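Local coordinates for rubber oxygenase (PDB 5O1L), which cleaves poly(cis-1,4-isoprene) oxidatively at its double bonds, using dioxygen and a non-covalently bound b-type heme, in the first step of rubber degradation, at residues V47-E52 against D272-A277; W34-S39 against N283-Q288; S327-G332 against L350-W355. All blocks are in the same frame, centred on the assembly; numbering follows the deposited sequence.

Contact 1: residues V47-E52 against D272-A277; sequences VGVDPE and DEYIPA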
ATOM      1  N   VAL A  47     -14.449  17.035 -15.191  1.00 26.05           N
ATOM      2  CA  VAL A  47     -13.864  18.065 -15.988  1.00 28.21           C
ATOM      3  C   VAL A  47     -12.594  17.599 -16.726  1.00 28.41           C
ATOM      4  O   VAL A  47     -12.366  17.994 -17.866  1.00 31.52           O
ATOM      5  CB  VAL A  47     -13.516  19.265 -15.060  1.00 31.41           C
ATOM      6  CG1 VAL A  47     -12.785  20.326 -15.835  1.00 33.67           C
ATOM      7  CG2 VAL A  47     -14.777  19.829 -14.404  1.00 32.55           C
ATOM      8  N   GLY A  48     -11.757  16.860 -16.037  1.00 23.73           N
ATOM      9  CA  GLY A  48     -10.460  16.379 -16.596  1.00 22.22           C
ATOM     10  C   GLY A  48      -9.303  17.265 -16.140  1.00 20.67           C
ATOM     11  O   GLY A  48      -8.952  18.192 -16.803  1.00 21.42           O
ATOM     12  N   VAL A  49      -8.842  17.035 -14.940  1.00 18.78           N
ATOM     13  CA  VAL A  49      -7.805  17.826 -14.239  1.00 18.88           C
ATOM     14  C   VAL A  49      -6.628  16.955 -14.008  1.00 18.12           C
ATOM     15  O   VAL A  49      -6.795  15.842 -13.502  1.00 18.15           O
ATOM     16  CB  VAL A  49      -8.329  18.389 -12.890  1.00 19.21           C
ATOM     17  CG1 VAL A  49      -7.186  19.070 -12.184  1.00 20.43           C
ATOM     18  CG2 VAL A  49      -9.493  19.338 -13.126  1.00 20.65           C
ATOM     19  N   ASP A  50      -5.426  17.344 -14.362  1.00 17.82           N
ATOM     20  CA  ASP A  50      -4.241  16.520 -14.158  1.00 19.22           C
ATOM     21  C   ASP A  50      -3.934  16.268 -12.658  1.00 17.14           C
ATOM     22  O   ASP A  50      -3.640  17.204 -11.901  1.00 18.41           O
ATOM     23  CB  ASP A  50      -3.068  17.272 -14.777  1.00 20.22           C
ATOM     24  CG  ASP A  50      -1.768  16.500 -14.770  1.00 23.37           C
ATOM     25  OD1 ASP A  50      -1.664  15.388 -14.252  1.00 21.59           O
ATOM     26  OD2 ASP A  50      -0.787  17.135 -15.271  1.00 27.01           O
ATOM     27  N   PRO A  51      -3.964  14.989 -12.247  1.00 17.43           N
ATOM     28  CA  PRO A  51      -3.770  14.686 -10.838  1.00 16.49           C
ATOM     29  C   PRO A  51      -2.355  14.865 -10.329  1.00 17.77           C
ATOM     30  O   PRO A  51      -2.133  14.792  -9.108  1.00 17.97           O
ATOM     31  CB  PRO A  51      -4.224  13.248 -10.730  1.00 15.91           C
ATOM     32  CG  PRO A  51      -3.950  12.661 -12.074  1.00 16.09           C
ATOM     33  CD  PRO A  51      -4.207  13.782 -13.032  1.00 17.22           C
ATOM     34  N   GLU A  52      -1.410  15.166 -11.222  1.00 18.12           N
ATOM     35  CA  GLU A  52      -0.073  15.611 -10.784  1.00 19.77           C
ATOM     36  C   GLU A  52      -0.130  16.911 -10.007  1.00 17.74           C
ATOM     37  O   GLU A  52       0.813  17.216  -9.272  1.00 19.41           O
ATOM     38  CB  GLU A  52       0.890  15.719 -11.991  1.00 20.83           C
ATOM     39  CG  GLU A  52       1.194  14.361 -12.550  1.00 23.18           C
ATOM     40  CD  GLU A  52       2.269  13.609 -11.824  1.00 25.13           C
ATOM     41  OE1 GLU A  52       3.010  14.264 -11.009  1.00 29.10           O
ATOM     42  OE2 GLU A  52       2.450  12.401 -12.111  1.00 30.31           O
ATOM     43  N   ASP A 272     -12.730  10.361  -6.726  1.00 12.80           N
ATOM     44  CA  ASP A 272     -13.312   9.291  -7.513  1.00 14.12           C
ATOM     45  C   ASP A 272     -12.980   9.446  -8.972  1.00 13.16           C
ATOM     46  O   ASP A 272     -13.050   8.424  -9.688  1.00 12.91           O
ATOM     47  CB  ASP A 272     -14.806   9.225  -7.321  1.00 14.33           C
ATOM     48  CG  ASP A 272     -15.239   8.822  -5.929  1.00 17.75           C
ATOM     49  OD1 ASP A 272     -14.328   8.369  -5.151  1.00 17.69           O
ATOM     50  OD2 ASP A 272     -16.466   8.915  -5.643  1.00 18.90           O
ATOM     51  N   GLU A 273     -12.659  10.636  -9.447  1.00 14.41           N
ATOM     52  CA  GLU A 273     -12.293  10.827 -10.837  1.00 14.54           C
ATOM     53  C   GLU A 273     -10.938  10.220 -11.222  1.00 13.63           C
ATOM     54  O   GLU A 273     -10.652  10.143 -12.410  1.00 13.74           O
ATOM     55  CB  GLU A 273     -12.184  12.353 -11.144  1.00 18.51           C
ATOM     56  CG  GLU A 273     -13.495  13.052 -11.036  1.00 23.15           C
ATOM     57  CD  GLU A 273     -13.421  14.570 -11.178  1.00 31.24           C
ATOM     58  OE1 GLU A 273     -12.320  15.149 -11.458  1.00 35.76           O
ATOM     59  OE2 GLU A 273     -14.523  15.169 -11.007  1.00 36.18           O
ATOM     60  N   TYR A 274     -10.175   9.750 -10.236  1.00 12.59           N
ATOM     61  CA  TYR A 274      -8.872   9.123 -10.472  1.00 11.94           C
ATOM     62  C   TYR A 274      -8.806   7.654 -10.099  1.00 12.44           C
ATOM     63  O   TYR A 274      -7.774   7.004 -10.267  1.00 14.30           O
ATOM     64  CB  TYR A 274      -7.712   9.905  -9.769  1.00 12.06           C
ATOM     65  CG  TYR A 274      -7.729  11.380 -10.144  1.00 13.29           C
ATOM     66  CD1 TYR A 274      -7.768  11.815 -11.427  1.00 14.69           C
ATOM     67  CD2 TYR A 274      -7.771  12.303  -9.142  1.00 14.66           C
ATOM     68  CE1 TYR A 274      -7.749  13.149 -11.734  1.00 14.65           C
ATOM     69  CE2 TYR A 274      -7.789  13.656  -9.412  1.00 15.74           C
ATOM     70  CZ  TYR A 274      -7.773  14.035 -10.730  1.00 14.59           C
ATOM     71  OH  TYR A 274      -7.782  15.422 -11.041  1.00 16.29           O
ATOM     72  N   ILE A 275      -9.849   7.115  -9.523  1.00 11.00           N
ATOM     73  CA  ILE A 275      -9.851   5.686  -9.112  1.00 10.41           C
ATOM     74  C   ILE A 275     -10.364   4.843 -10.267  1.00 10.50           C
ATOM     75  O   ILE A 275     -11.443   5.123 -10.781  1.00 10.92           O
ATOM     76  CB  ILE A 275     -10.789   5.485  -7.877  1.00 10.83           C
ATOM     77  CG1 ILE A 275     -10.416   6.420  -6.712  1.00 10.98           C
ATOM     78  CG2 ILE A 275     -10.812   4.030  -7.479  1.00 10.91           C
ATOM     79  CD1 ILE A 275     -11.396   6.399  -5.589  1.00 11.79           C
ATOM     80  N   PRO A 276      -9.620   3.851 -10.730  1.00 12.17           N
ATOM     81  CA  PRO A 276     -10.112   3.056 -11.859  1.00 12.00           C
ATOM     82  C   PRO A 276     -11.360   2.322 -11.562  1.00 11.89           C
ATOM     83  O   PRO A 276     -11.507   1.759 -10.483  1.00 12.16           O
ATOM     84  CB  PRO A 276      -8.981   2.064 -12.205  1.00 13.70           C
ATOM     85  CG  PRO A 276      -7.988   2.251 -11.141  1.00 17.66           C
ATOM     86  CD  PRO A 276      -8.329   3.397 -10.235  1.00 13.92           C
ATOM     87  N   ALA A 277     -12.301   2.287 -12.517  1.00 11.54           N
ATOM     88  CA  ALA A 277     -13.585   1.627 -12.283  1.00 12.02           C
ATOM     89  C   ALA A 277     -13.589   0.103 -12.461  1.00 10.88           C
ATOM     90  O   ALA A 277     -14.411  -0.580 -11.868  1.00 12.29           O
ATOM     91  CB  ALA A 277     -14.714   2.173 -13.206  1.00 12.80           C
TER
HETATM   92  O   HOH W   1     -10.475  15.066 -13.423  1.00 27.00           O
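Pro51 lies flat against the ring of Tyr274, and this pair is the tightly packed part of the contact. Its CB sits over the middle of the ring, 3.6 Å from the centroid of Tyr274 and only 9° off the normal, a CH-pi contact; CG and CD follow along the CD1-CE1 side. At the far end of the same ring the phenol donates a hydrogen bond from Tyr274 OH to Val49 O, 2.7 Å long. The hydroxyl comes in from above the carbonyl plane of Val49, with a C=O...O angle of 125°. Ring face and hydroxyl thus grip two points of one loop, which fixes how the tyrosine is turned. Just beyond, an Asx turn, Glu52 N to Asp50 OD1 at 3.0 Å, shapes the start of the 3-10 turn.

The other side is looser. Val49 and Glu273 meet only through a water, which accepts from Val49 N at 3.0 Å and donates to Glu273 OE1 at 2.7 Å; Val49 itself is exposed. Two loops join here, one leading to helix 59-68, the other running from helix 251-267 to helix 279-289, with Gln224 at the start of helix 224-244 touching both Pro51 and Tyr274.

Contact 2: residues W34-S39 against N283-Q288; sequences WTWSPS and NAQSKQ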
ATOM      1  N   TRP A  34      -6.623   9.505 -22.637  1.00 15.07           N
ATOM      2  CA  TRP A  34      -5.754   9.876 -21.530  1.00 14.53           C
ATOM      3  C   TRP A  34      -6.013   8.917 -20.339  1.00 14.32           C
ATOM      4  O   TRP A  34      -7.187   8.657 -19.973  1.00 15.85           O
ATOM      5  CB  TRP A  34      -6.136  11.272 -21.025  1.00 13.90           C
ATOM      6  CG  TRP A  34      -5.313  11.921 -20.040  1.00 14.33           C
ATOM      7  CD1 TRP A  34      -3.992  11.805 -19.852  1.00 13.57           C
ATOM      8  CD2 TRP A  34      -5.732  12.901 -19.092  1.00 13.25           C
ATOM      9  NE1 TRP A  34      -3.556  12.611 -18.827  1.00 14.17           N
ATOM     10  CE2 TRP A  34      -4.630  13.292 -18.368  1.00 14.34           C
ATOM     11  CE3 TRP A  34      -6.956  13.458 -18.787  1.00 14.80           C
ATOM     12  CZ2 TRP A  34      -4.701  14.234 -17.381  1.00 14.72           C
ATOM     13  CZ3 TRP A  34      -7.013  14.397 -17.852  1.00 14.45           C
ATOM     14  CH2 TRP A  34      -5.918  14.758 -17.124  1.00 14.79           C
ATOM     15  N   THR A  35      -4.914   8.526 -19.717  1.00 13.83           N
ATOM     16  CA  THR A  35      -5.058   7.610 -18.551  1.00 14.56           C
ATOM     17  C   THR A  35      -5.835   8.228 -17.383  1.00 15.72           C
ATOM     18  O   THR A  35      -6.422   7.490 -16.598  1.00 16.13           O
ATOM     19  CB  THR A  35      -3.671   7.131 -18.170  1.00 15.23           C
ATOM     20  OG1 THR A  35      -3.806   5.957 -17.350  1.00 16.80           O
ATOM     21  CG2 THR A  35      -2.902   8.078 -17.406  1.00 15.89           C
ATOM     22  N   TRP A  36      -5.840   9.572 -17.275  1.00 16.24           N
ATOM     23  CA  TRP A  36      -6.545  10.284 -16.236  1.00 15.86           C
ATOM     24  C   TRP A  36      -7.901  10.780 -16.626  1.00 17.16           C
ATOM     25  O   TRP A  36      -8.452  11.611 -15.890  1.00 18.19           O
ATOM     26  CB  TRP A  36      -5.672  11.261 -15.492  1.00 16.12           C
ATOM     27  CG  TRP A  36      -4.439  10.735 -15.008  1.00 17.21           C
ATOM     28  CD1 TRP A  36      -3.196  11.091 -15.355  1.00 17.99           C
ATOM     29  CD2 TRP A  36      -4.283   9.761 -13.930  1.00 16.71           C
ATOM     30  NE1 TRP A  36      -2.242  10.447 -14.559  1.00 18.10           N
ATOM     31  CE2 TRP A  36      -2.905   9.617 -13.685  1.00 18.33           C
ATOM     32  CE3 TRP A  36      -5.199   9.066 -13.121  1.00 17.79           C
ATOM     33  CZ2 TRP A  36      -2.394   8.731 -12.729  1.00 19.67           C
ATOM     34  CZ3 TRP A  36      -4.669   8.219 -12.156  1.00 17.93           C
ATOM     35  CH2 TRP A  36      -3.307   8.093 -11.946  1.00 18.50           C
ATOM     36  N   SER A  37      -8.398  10.279 -17.739  1.00 17.41           N
ATOM     37  CA  SER A  37      -9.714  10.681 -18.267  1.00 19.19           C
ATOM     38  C   SER A  37     -10.692  10.279 -17.132  1.00 19.09           C
ATOM     39  O   SER A  37     -10.643   9.127 -16.655  1.00 17.83           O
ATOM     40  CB  SER A  37     -10.136   9.881 -19.434  1.00 19.94           C
ATOM     41  OG  SER A  37     -11.418  10.344 -19.753  1.00 23.85           O
ATOM     42  N   PRO A  38     -11.632  11.119 -16.785  1.00 17.31           N
ATOM     43  CA  PRO A  38     -12.646  10.640 -15.862  1.00 18.11           C
ATOM     44  C   PRO A  38     -13.493   9.512 -16.428  1.00 17.59           C
ATOM     45  O   PRO A  38     -14.144   8.784 -15.656  1.00 16.54           O
ATOM     46  CB  PRO A  38     -13.576  11.895 -15.698  1.00 20.00           C
ATOM     47  CG  PRO A  38     -12.770  13.067 -16.102  1.00 20.82           C
ATOM     48  CD  PRO A  38     -11.755  12.576 -17.065  1.00 20.32           C
ATOM     49  N   SER A  39     -13.502   9.281 -17.724  1.00 17.59           N
ATOM     50  CA  SER A  39     -14.302   8.242 -18.341  1.00 18.08           C
ATOM     51  C   SER A  39     -14.074   6.833 -17.833  1.00 19.98           C
ATOM     52  O   SER A  39     -14.959   6.025 -17.860  1.00 21.47           O
ATOM     53  CB  SER A  39     -14.168   8.263 -19.849  1.00 22.34           C
ATOM     54  OG  SER A  39     -12.815   8.041 -20.231  1.00 27.31           O
ATOM     55  N   ASN A 283      -5.332  -2.163 -15.037  1.00 13.02           N
ATOM     56  CA  ASN A 283      -4.201  -2.865 -15.580  1.00 13.89           C
ATOM     57  C   ASN A 283      -3.517  -2.014 -16.674  1.00 15.39           C
ATOM     58  O   ASN A 283      -2.310  -1.911 -16.699  1.00 16.44           O
ATOM     59  CB  ASN A 283      -4.628  -4.213 -16.155  1.00 14.81           C
ATOM     60  CG  ASN A 283      -4.994  -5.232 -15.090  1.00 15.84           C
ATOM     61  OD1 ASN A 283      -4.492  -5.137 -14.004  1.00 18.59           O
ATOM     62  ND2 ASN A 283      -5.826  -6.156 -15.398  1.00 15.95           N
ATOM     63  N   ALA A 284      -4.369  -1.344 -17.452  1.00 14.88           N
ATOM     64  CA  ALA A 284      -3.773  -0.479 -18.486  1.00 16.56           C
ATOM     65  C   ALA A 284      -3.068   0.729 -17.902  1.00 15.85           C
ATOM     66  O   ALA A 284      -1.980   1.084 -18.335  1.00 16.81           O
ATOM     67  CB  ALA A 284      -4.864  -0.054 -19.423  1.00 16.17           C
ATOM     68  N   GLN A 285      -3.646   1.307 -16.864  1.00 14.28           N
ATOM     69  CA  GLN A 285      -3.039   2.438 -16.191  1.00 13.63           C
ATOM     70  C   GLN A 285      -1.702   2.108 -15.529  1.00 15.04           C
ATOM     71  O   GLN A 285      -0.750   2.858 -15.641  1.00 15.47           O
ATOM     72  CB  GLN A 285      -3.983   3.101 -15.252  1.00 13.67           C
ATOM     73  CG  GLN A 285      -3.451   4.326 -14.558  1.00 14.08           C
ATOM     74  CD  GLN A 285      -4.496   5.000 -13.780  1.00 15.35           C
ATOM     75  OE1 GLN A 285      -4.782   4.681 -12.631  1.00 14.77           O
ATOM     76  NE2 GLN A 285      -5.242   5.884 -14.449  1.00 16.68           N
ATOM     77  N   SER A 286      -1.628   0.985 -14.826  1.00 13.44           N
ATOM     78  CA  SER A 286      -0.383   0.572 -14.184  1.00 14.08           C
ATOM     79  C   SER A 286       0.777   0.517 -15.184  1.00 16.29           C
ATOM     80  O   SER A 286       1.868   0.966 -14.856  1.00 17.69           O
ATOM     81  CB  SER A 286      -0.634  -0.749 -13.534  1.00 15.17           C
ATOM     82  OG  SER A 286       0.604  -1.137 -12.859  1.00 15.73           O
ATOM     83  N   LYS A 287       0.495   0.013 -16.388  1.00 17.56           N
ATOM     84  CA  LYS A 287       1.562  -0.080 -17.390  1.00 21.11           C
ATOM     85  C   LYS A 287       2.102   1.278 -17.761  1.00 23.08           C
ATOM     86  O   LYS A 287       3.284   1.376 -18.061  1.00 24.90           O
ATOM     87  CB  LYS A 287       1.045  -0.797 -18.629  1.00 23.22           C
ATOM     88  CG  LYS A 287       0.894  -2.252 -18.412  1.00 27.96           C
ATOM     89  CD  LYS A 287       0.287  -2.951 -19.659  1.00 33.22           C
ATOM     90  CE  LYS A 287       0.149  -4.461 -19.438  1.00 36.16           C
ATOM     91  NZ  LYS A 287      -0.961  -4.850 -18.494  1.00 40.35           N
ATOM     92  N   GLN A 288       1.268   2.313 -17.729  1.00 21.56           N
ATOM     93  CA  GLN A 288       1.675   3.640 -18.122  1.00 22.78           C
ATOM     94  C   GLN A 288       2.222   4.464 -16.984  1.00 21.43           C
ATOM     95  O   GLN A 288       3.064   5.334 -17.174  1.00 25.67           O
ATOM     96  CB  GLN A 288       0.498   4.382 -18.689  1.00 25.22           C
ATOM     97  CG  GLN A 288       0.877   5.413 -19.718  1.00 28.69           C
ATOM     98  CD  GLN A 288      -0.386   6.003 -20.285  1.00 28.34           C
ATOM     99  OE1 GLN A 288      -1.080   5.408 -21.116  1.00 36.62           O
ATOM    100  NE2 GLN A 288      -0.694   7.139 -19.822  1.00 23.38           N
TER
HETATM  101  O   HOH W   2      -2.415   8.716 -21.104  1.00 16.57           O
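Gln285 reaches Thr35 and Trp36 with its chain fully drawn out from the helix, CG anti to the backbone N (chi1 -177°) and the chain extended beyond CG, while Thr35 turns OG1 away from its own N (chi1 -162°) to meet the amide. Gln285 NE2 donates to Thr35 OG1 at 3.2 Å, with an N-H...O angle of 155° and the hydroxyl oxygen lying in the amide plane. The same nitrogen comes within 2.9 Å of Thr35 O. It also stands over one face of the Trp36 indole, toward the rim, 3.3 Å from Trp36 CZ3; amide and ring are tilted rather than stacked flat. The other end of the amide is held too, because Gln285 OE1 is hydrogen-bonded to His232, so the group is pinned at both ends.

One helical turn on, Gln288 and Thr35 extend toward each other. Gln288 NE2 lies 3.4 Å from Thr35 CB and donates to a water at 2.7 Å, which also takes the Thr35 N-H.

The type I turn from Trp34 to Ser37 presents Thr35 and Trp36 to helix 279-289, anchoring the N-terminal loop there, while Met228 and His232 of helix 224-244 contact Trp36 and Gln285 respectively.

Contact 3: residues S327-G332 against L350-W355; sequences SRYTLG and LIATAW
Helices 327-331 and 350-355 cross at -65° with their axes 10.4 Å apart, and Tyr329 bridges the gap between them, nearest in backbone to Ala352. With CG anti to the backbone N, the phenol swings out of its own helix and lies over the other one.

Ile351 meets the ring through its branch methyl. CG2 sits over one face, displaced toward the rim on the CG-CD2 side, 3.6 Å from the centroid of Tyr329 and 19° off the normal: a CH-pi contact. Across the ring, Tyr329 CE1 leans on Ala352, 3.7 Å from Ala352 CA, with the methyl a little farther off. Trp355, one turn along from Ile351, closes the outer end. Its CD1 lies near the plane of the phenol, at the edge, 3.7 Å from Tyr329 CE2. The two aromatic planes are steeply inclined, 78° apart, with the pyrrole part of the indole nearest the tyrosine. Trp245 belongs to the same aromatic cluster: it lies nearly parallel to Tyr329 and edge-to-face with Trp355, which also meets Phe326 edge-to-face.

A water in the plane of the ring stands 2.9 Å from Tyr329 OH and donates to Ala352 O at 2.8 Å, linking the phenol to the helix backbone.

No direct hydrogen bond or salt bridge crosses between the two segments, whose contact is mainly apolar packing of ring, methyl and indole. Just outside them, Arg328 to Glu348 adds a salt bridge between the same two helices, and Arg328 also pairs with Asp337. The chemistry is thus divided: the tyrosine ring packs on apolar groups, while the polar atom of its side chain has a water at the edge.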
ATOM      1  N   SER A 327      11.976 -12.783  -3.799  1.00 15.40           N
ATOM      2  CA  SER A 327      11.618 -11.431  -4.226  1.00 16.51           C
ATOM      3  C   SER A 327      11.966 -11.193  -5.718  1.00 16.68           C
ATOM      4  O   SER A 327      11.251 -10.522  -6.462  1.00 15.83           O
ATOM      5  CB  SER A 327      12.295 -10.422  -3.363  1.00 17.98           C
ATOM      6  OG  SER A 327      11.867 -10.596  -2.036  1.00 21.72           O
ATOM      7  N   ARG A 328      13.057 -11.744  -6.219  1.00 15.48           N
ATOM      8  CA  ARG A 328      13.394 -11.660  -7.592  1.00 16.03           C
ATOM      9  C   ARG A 328      12.411 -12.418  -8.423  1.00 16.02           C
ATOM     10  O   ARG A 328      12.029 -11.966  -9.498  1.00 17.76           O
ATOM     11  CB  ARG A 328      14.834 -12.192  -7.855  1.00 17.29           C
ATOM     12  CG  ARG A 328      15.866 -11.221  -7.349  1.00 18.56           C
ATOM     13  CD  ARG A 328      17.286 -11.732  -7.551  1.00 21.08           C
ATOM     14  NE  ARG A 328      17.531 -11.821  -8.937  1.00 21.10           N
ATOM     15  CZ  ARG A 328      17.861 -10.804  -9.750  1.00 22.97           C
ATOM     16  NH1 ARG A 328      18.214  -9.640  -9.297  1.00 24.41           N
ATOM     17  NH2 ARG A 328      17.878 -11.019 -11.051  1.00 25.32           N
ATOM     18  N   TYR A 329      11.952 -13.570  -7.965  1.00 15.29           N
ATOM     19  CA  TYR A 329      10.938 -14.335  -8.688  1.00 15.97           C
ATOM     20  C   TYR A 329       9.638 -13.511  -8.780  1.00 15.52           C
ATOM     21  O   TYR A 329       8.973 -13.559  -9.822  1.00 16.71           O
ATOM     22  CB  TYR A 329      10.709 -15.607  -7.897  1.00 15.51           C
ATOM     23  CG  TYR A 329       9.517 -16.410  -8.361  1.00 15.41           C
ATOM     24  CD1 TYR A 329       9.504 -16.998  -9.578  1.00 16.46           C
ATOM     25  CD2 TYR A 329       8.429 -16.594  -7.524  1.00 15.94           C
ATOM     26  CE1 TYR A 329       8.390 -17.698  -9.995  1.00 16.37           C
ATOM     27  CE2 TYR A 329       7.355 -17.339  -7.885  1.00 16.13           C
ATOM     28  CZ  TYR A 329       7.337 -17.898  -9.087  1.00 15.91           C
ATOM     29  OH  TYR A 329       6.207 -18.632  -9.467  1.00 19.56           O
ATOM     30  N   THR A 330       9.305 -12.859  -7.700  1.00 15.58           N
ATOM     31  CA  THR A 330       8.044 -12.106  -7.588  1.00 15.99           C
ATOM     32  C   THR A 330       8.115 -10.852  -8.419  1.00 16.16           C
ATOM     33  O   THR A 330       7.169 -10.544  -9.215  1.00 17.41           O
ATOM     34  CB  THR A 330       7.784 -11.792  -6.165  1.00 16.65           C
ATOM     35  OG1 THR A 330       7.564 -13.017  -5.439  1.00 16.84           O
ATOM     36  CG2 THR A 330       6.558 -10.959  -6.049  1.00 18.09           C
ATOM     37  N   LEU A 331       9.202 -10.098  -8.323  1.00 15.96           N
ATOM     38  CA  LEU A 331       9.315  -8.815  -9.023  1.00 16.80           C
ATOM     39  C   LEU A 331       9.816  -8.924 -10.455  1.00 18.89           C
ATOM     40  O   LEU A 331       9.684  -7.938 -11.230  1.00 20.36           O
ATOM     41  CB  LEU A 331      10.196  -7.868  -8.243  1.00 18.40           C
ATOM     42  CG  LEU A 331       9.541  -7.503  -6.908  1.00 19.75           C
ATOM     43  CD1 LEU A 331      10.543  -6.938  -5.947  1.00 21.71           C
ATOM     44  CD2 LEU A 331       8.375  -6.544  -7.124  1.00 19.85           C
ATOM     45  N   GLY A 332      10.456 -10.025 -10.753  1.00 18.89           N
ATOM     46  CA  GLY A 332      11.158 -10.183 -12.047  1.00 20.88           C
ATOM     47  C   GLY A 332      12.561  -9.688 -11.926  1.00 21.53           C
ATOM     48  O   GLY A 332      12.915  -8.851 -11.088  1.00 21.22           O
ATOM     49  N   LEU A 350      14.548 -23.260  -8.892  1.00 17.91           N
ATOM     50  CA  LEU A 350      13.781 -24.179  -8.101  1.00 18.60           C
ATOM     51  C   LEU A 350      12.383 -23.564  -7.853  1.00 17.92           C
ATOM     52  O   LEU A 350      11.364 -24.268  -7.924  1.00 18.94           O
ATOM     53  CB  LEU A 350      14.426 -24.513  -6.742  1.00 20.37           C
ATOM     54  CG  LEU A 350      15.739 -25.318  -6.774  1.00 24.65           C
ATOM     55  CD1 LEU A 350      16.224 -25.419  -5.351  1.00 25.55           C
ATOM     56  CD2 LEU A 350      15.522 -26.700  -7.401  1.00 25.28           C
ATOM     57  N   ILE A 351      12.363 -22.307  -7.467  1.00 16.66           N
ATOM     58  CA  ILE A 351      11.096 -21.616  -7.168  1.00 14.93           C
ATOM     59  C   ILE A 351      10.259 -21.476  -8.383  1.00 16.03           C
ATOM     60  O   ILE A 351       9.049 -21.793  -8.345  1.00 15.77           O
ATOM     61  CB  ILE A 351      11.339 -20.234  -6.505  1.00 15.14           C
ATOM     62  CG1 ILE A 351      11.969 -20.407  -5.158  1.00 15.37           C
ATOM     63  CG2 ILE A 351      10.033 -19.440  -6.395  1.00 16.37           C
ATOM     64  CD1 ILE A 351      12.532 -19.172  -4.573  1.00 16.92           C
ATOM     65  N   ALA A 352      10.827 -21.078  -9.526  1.00 16.95           N
ATOM     66  CA  ALA A 352       9.985 -20.948 -10.696  1.00 17.63           C
ATOM     67  C   ALA A 352       9.394 -22.257 -11.152  1.00 19.03           C
ATOM     68  O   ALA A 352       8.248 -22.273 -11.699  1.00 21.10           O
ATOM     69  CB  ALA A 352      10.848 -20.334 -11.825  1.00 18.93           C
ATOM     70  N   THR A 353      10.103 -23.361 -11.031  1.00 18.91           N
ATOM     71  CA  THR A 353       9.611 -24.662 -11.425  1.00 22.00           C
ATOM     72  C   THR A 353       8.614 -25.242 -10.449  1.00 22.32           C
ATOM     73  O   THR A 353       7.728 -26.011 -10.868  1.00 24.68           O
ATOM     74  CB  THR A 353      10.684 -25.679 -11.858  1.00 25.94           C
ATOM     75  OG1 THR A 353      11.479 -26.069 -10.791  1.00 31.53           O
ATOM     76  CG2 THR A 353      11.570 -25.010 -12.825  1.00 26.47           C
ATOM     77  N   ALA A 354       8.735 -24.946  -9.154  1.00 18.13           N
ATOM     78  CA  ALA A 354       7.929 -25.676  -8.182  1.00 17.43           C
ATOM     79  C   ALA A 354       6.947 -24.824  -7.409  1.00 15.70           C
ATOM     80  O   ALA A 354       5.973 -25.374  -6.871  1.00 15.15           O
ATOM     81  CB  ALA A 354       8.821 -26.400  -7.190  1.00 18.84           C
ATOM     82  N   TRP A 355       7.122 -23.517  -7.327  1.00 14.54           N
ATOM     83  CA  TRP A 355       6.160 -22.724  -6.569  1.00 13.94           C
ATOM     84  C   TRP A 355       4.751 -22.859  -7.151  1.00 14.43           C
ATOM     85  O   TRP A 355       3.816 -23.013  -6.365  1.00 14.18           O
ATOM     86  CB  TRP A 355       6.559 -21.237  -6.506  1.00 14.00           C
ATOM     87  CG  TRP A 355       5.611 -20.330  -5.733  1.00 13.72           C
ATOM     88  CD1 TRP A 355       4.776 -19.329  -6.224  1.00 15.64           C
ATOM     89  CD2 TRP A 355       5.468 -20.311  -4.312  1.00 15.37           C
ATOM     90  NE1 TRP A 355       4.132 -18.778  -5.182  1.00 15.30           N
ATOM     91  CE2 TRP A 355       4.553 -19.310  -3.995  1.00 16.02           C
ATOM     92  CE3 TRP A 355       6.068 -21.011  -3.289  1.00 17.13           C
ATOM     93  CZ2 TRP A 355       4.181 -19.029  -2.675  1.00 17.03           C
ATOM     94  CZ3 TRP A 355       5.682 -20.727  -1.926  1.00 17.60           C
ATOM     95  CH2 TRP A 355       4.728 -19.776  -1.673  1.00 18.34           C
TER
HETATM   96  O   HOH W   3       6.749 -19.893 -11.984  1.00 23.09           O

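Contacts 1 and 2 form one continuous patch, with centres about 9 Å apart. Trp36 is shared between them: Pro51 CG packs on Trp36 CD2 at 3.5 Å, and the indole also touches Tyr274, while Trp34 CH2 lies against the backbone at Val49 and Asp50. Together they tie the N-terminal loop to the loop and helix after helix 251-267. The side chains of Pro51 and Trp36 are about 12 and 11 Å from the heme, so neither contact reaches the cofactor itself. Contact 3 stands apart, its centre about 35 Å from that of contact 1 and 29 Å from that of contact 2, joining two later helices away from His198, the inferred axial ligand of the heme iron.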